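Local coordinates for DTDP-4-dehydrorhamnose reductase, rfbD ortholog (Clostridium acetobutylicum, PDB 1VL0), which probably reduces dTDP-6-deoxy-L-lyxo-4-hexulose to dTDP-L-rhamnose, a step of dTDP-L-rhamnose biosynthesis, and binds NADH, at residues 204-209 with 270-275. Sequence-based numbering, arbitrary orientation.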
ATOM      1  N   VAL A 204      10.637  -6.770 -20.063  1.00 35.56           N
ATOM      2  CA  VAL A 204      10.007  -7.723 -19.172  1.00 34.42           C
ATOM      3  C   VAL A 204      10.994  -8.787 -18.817  1.00 34.51           C
ATOM      4  O   VAL A 204      11.138  -9.104 -17.631  1.00 36.73           O
ATOM      5  CB  VAL A 204       8.758  -8.338 -19.749  1.00 33.27           C
ATOM      6  CG1 VAL A 204       8.323  -9.598 -18.964  1.00 33.49           C
ATOM      7  CG2 VAL A 204       7.654  -7.328 -19.705  1.00 35.40           C
ATOM      8  N   LEU A 205      11.661  -9.359 -19.804  1.00 34.52           N
ATOM      9  CA  LEU A 205      12.569 -10.496 -19.516  1.00 34.85           C
ATOM     10  C   LEU A 205      13.867 -10.052 -18.851  1.00 35.48           C
ATOM     11  O   LEU A 205      14.495 -10.836 -18.117  1.00 34.91           O
ATOM     12  CB  LEU A 205      12.857 -11.257 -20.787  1.00 36.69           C
ATOM     13  CG  LEU A 205      11.628 -11.914 -21.453  1.00 39.87           C
ATOM     14  CD1 LEU A 205      11.987 -12.422 -22.861  1.00 44.98           C
ATOM     15  CD2 LEU A 205      11.058 -13.021 -20.619  1.00 38.04           C
ATOM     16  N   LYS A 206      14.296  -8.823 -19.127  1.00 35.73           N
ATOM     17  CA  LYS A 206      15.448  -8.211 -18.443  1.00 37.99           C
ATOM     18  C   LYS A 206      15.232  -8.056 -16.909  1.00 35.76           C
ATOM     19  O   LYS A 206      16.078  -8.463 -16.107  1.00 34.56           O
ATOM     20  CB  LYS A 206      15.717  -6.817 -19.039  1.00 40.39           C
ATOM     21  CG  LYS A 206      16.862  -5.977 -18.411  1.00 40.18           C
ATOM     22  CD  LYS A 206      16.785  -4.459 -18.924  1.00 48.67           C
ATOM     23  CE  LYS A 206      17.863  -3.484 -18.306  1.00 50.65           C
ATOM     24  NZ  LYS A 206      19.249  -4.172 -18.333  1.00 45.44           N
ATOM     25  N   VAL A 207      14.140  -7.413 -16.509  1.00 33.29           N
ATOM     26  CA  VAL A 207      13.900  -7.193 -15.083  1.00 33.43           C
ATOM     27  C   VAL A 207      13.751  -8.509 -14.331  1.00 29.71           C
ATOM     28  O   VAL A 207      14.208  -8.622 -13.207  1.00 31.13           O
ATOM     29  CB  VAL A 207      12.745  -6.236 -14.767  1.00 32.06           C
ATOM     30  CG1 VAL A 207      13.062  -4.836 -15.342  1.00 33.75           C
ATOM     31  CG2 VAL A 207      11.412  -6.737 -15.287  1.00 33.74           C
ATOM     32  N   ILE A 208      13.093  -9.490 -14.918  1.00 33.40           N
ATOM     33  CA  ILE A 208      13.025 -10.834 -14.292  1.00 34.36           C
ATOM     34  C   ILE A 208      14.408 -11.410 -14.058  1.00 36.87           C
ATOM     35  O   ILE A 208      14.730 -11.969 -13.015  1.00 38.62           O
ATOM     36  CB  ILE A 208      12.208 -11.819 -15.169  1.00 35.23           C
ATOM     37  CG1 ILE A 208      10.731 -11.412 -15.212  1.00 36.79           C
ATOM     38  CG2 ILE A 208      12.302 -13.246 -14.693  1.00 38.32           C
ATOM     39  CD1 ILE A 208       9.973 -12.250 -16.302  1.00 38.44           C
ATOM     40  N   ASP A 209      15.215 -11.325 -15.078  1.00 37.57           N
ATOM     41  CA  ASP A 209      16.559 -11.835 -15.027  1.00 38.52           C
ATOM     42  C   ASP A 209      17.375 -11.205 -13.897  1.00 38.18           C
ATOM     43  O   ASP A 209      18.169 -11.865 -13.272  1.00 34.92           O
ATOM     44  CB  ASP A 209      17.223 -11.494 -16.348  1.00 43.04           C
ATOM     45  CG  ASP A 209      18.150 -12.537 -16.799  1.00 56.71           C
ATOM     46  OD1 ASP A 209      19.265 -12.642 -16.221  1.00 59.03           O
ATOM     47  OD2 ASP A 209      17.839 -13.280 -17.760  1.00 80.97           O
ATOM     48  N   LEU A 270      17.183   4.867 -13.901  1.00 38.07           N
ATOM     49  CA  LEU A 270      17.777   4.937 -12.577  1.00 37.83           C
ATOM     50  C   LEU A 270      18.389   3.610 -12.115  1.00 38.18           C
ATOM     51  O   LEU A 270      19.052   3.596 -11.084  1.00 38.79           O
ATOM     52  CB  LEU A 270      16.715   5.341 -11.548  1.00 36.37           C
ATOM     53  CG  LEU A 270      16.045   6.716 -11.584  1.00 41.36           C
ATOM     54  CD1 LEU A 270      14.940   6.728 -10.544  1.00 40.38           C
ATOM     55  CD2 LEU A 270      17.047   7.798 -11.334  1.00 42.89           C
ATOM     56  N   THR A 271      18.103   2.509 -12.808  1.00 37.34           N
ATOM     57  CA  THR A 271      18.572   1.194 -12.391  1.00 37.60           C
ATOM     58  C   THR A 271      19.489   0.571 -13.431  1.00 40.50           C
ATOM     59  O   THR A 271      20.636   0.995 -13.532  1.00 40.09           O
ATOM     60  CB  THR A 271      17.426   0.265 -11.967  1.00 39.11           C
ATOM     61  OG1 THR A 271      16.495   0.092 -13.018  1.00 37.67           O
ATOM     62  CG2 THR A 271      16.556   0.892 -10.825  1.00 42.58           C
ATOM     63  N   THR A 272      19.011  -0.373 -14.248  1.00 39.94           N
ATOM     64  CA  THR A 272      19.891  -1.123 -15.126  1.00 39.61           C
ATOM     65  C   THR A 272      19.814  -0.720 -16.584  1.00 40.75           C
ATOM     66  O   THR A 272      20.336  -1.424 -17.427  1.00 38.89           O
ATOM     67  CB  THR A 272      19.591  -2.626 -15.005  1.00 40.83           C
ATOM     68  OG1 THR A 272      18.180  -2.831 -15.124  1.00 35.92           O
ATOM     69  CG2 THR A 272      19.942  -3.149 -13.598  1.00 39.66           C
ATOM     70  N   GLY A 273      19.140   0.383 -16.887  1.00 35.66           N
ATOM     71  CA  GLY A 273      19.215   0.979 -18.201  1.00 37.46           C
ATOM     72  C   GLY A 273      17.977   0.885 -19.083  1.00 36.36           C
ATOM     73  O   GLY A 273      17.360  -0.167 -19.210  1.00 36.67           O
ATOM     74  N   ASP A 274      17.611   2.013 -19.682  1.00 36.86           N
ATOM     75  CA  ASP A 274      16.503   2.075 -20.629  1.00 37.13           C
ATOM     76  C   ASP A 274      16.916   1.514 -21.998  1.00 39.41           C
ATOM     77  O   ASP A 274      17.379   2.234 -22.879  1.00 39.69           O
ATOM     78  CB  ASP A 274      15.974   3.491 -20.789  1.00 38.46           C
ATOM     79  CG  ASP A 274      14.740   3.540 -21.712  1.00 38.92           C
ATOM     80  OD1 ASP A 274      14.232   2.426 -22.060  1.00 38.66           O
ATOM     81  OD2 ASP A 274      14.189   4.601 -22.101  1.00 40.87           O
ATOM     82  N   ILE A 275      16.730   0.216 -22.169  1.00 38.12           N
ATOM     83  CA  ILE A 275      17.089  -0.458 -23.399  1.00 37.94           C
ATOM     84  C   ILE A 275      16.100  -0.323 -24.529  1.00 38.61           C
ATOM     85  O   ILE A 275      16.312  -0.901 -25.561  1.00 39.83           O
ATOM     86  CB  ILE A 275      17.357  -1.944 -23.112  1.00 40.48           C
ATOM     87  CG1 ILE A 275      16.115  -2.658 -22.542  1.00 40.61           C
ATOM     88  CG2 ILE A 275      18.543  -2.078 -22.151  1.00 40.63           C
ATOM     89  CD1 ILE A 275      16.156  -4.145 -22.734  1.00 42.21           C
TER
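Thr272 is where segment 270-275 first meets segment 204-209 of helix 197-210, and Lys206 reaches out to it. The lysine runs straight out from the helix to CE, and a bend at the last torsion (chi4 45°) turns the ammonium aside, within hydrogen-bonding distance of the Thr272 backbone: Lys206 NZ gives a hydrogen bond of 3.1 Å to Thr272 O. The ammonium sits above the carbonyl plane, 52° out of it. The two side chains run side by side, pointing opposite ways, and Thr272 OG1 lies 3.3 Å from Lys206 CE. Glu210, one helical turn on from Lys206, ties the two polar ends together: OE2 makes a salt bridge with Lys206 NZ, while OE1 is hydrogen-bonded to Thr272 OG1. The ammonium therefore has two partners at the protein surface, the Glu210 carboxylate and the Thr272 carbonyl.

This is the extended SDR architecture, with helix 197-210 packed on the Rossmann sheet; Val204 and Ile208 touch strands 66-69 and 107-113, while Lys206 faces the loop leading to helix 279-290. At Gly273 the backbone itself does the touching, its O lying 3.5 Å from Lys206 CE. Asp274 then centres an inverse gamma turn, its CB directed away from the helix, and Ile275 comes back to the lysine. There Ile275 CD1 packs 3.9 Å from Lys206 CD, alongside the aliphatic part of the chain.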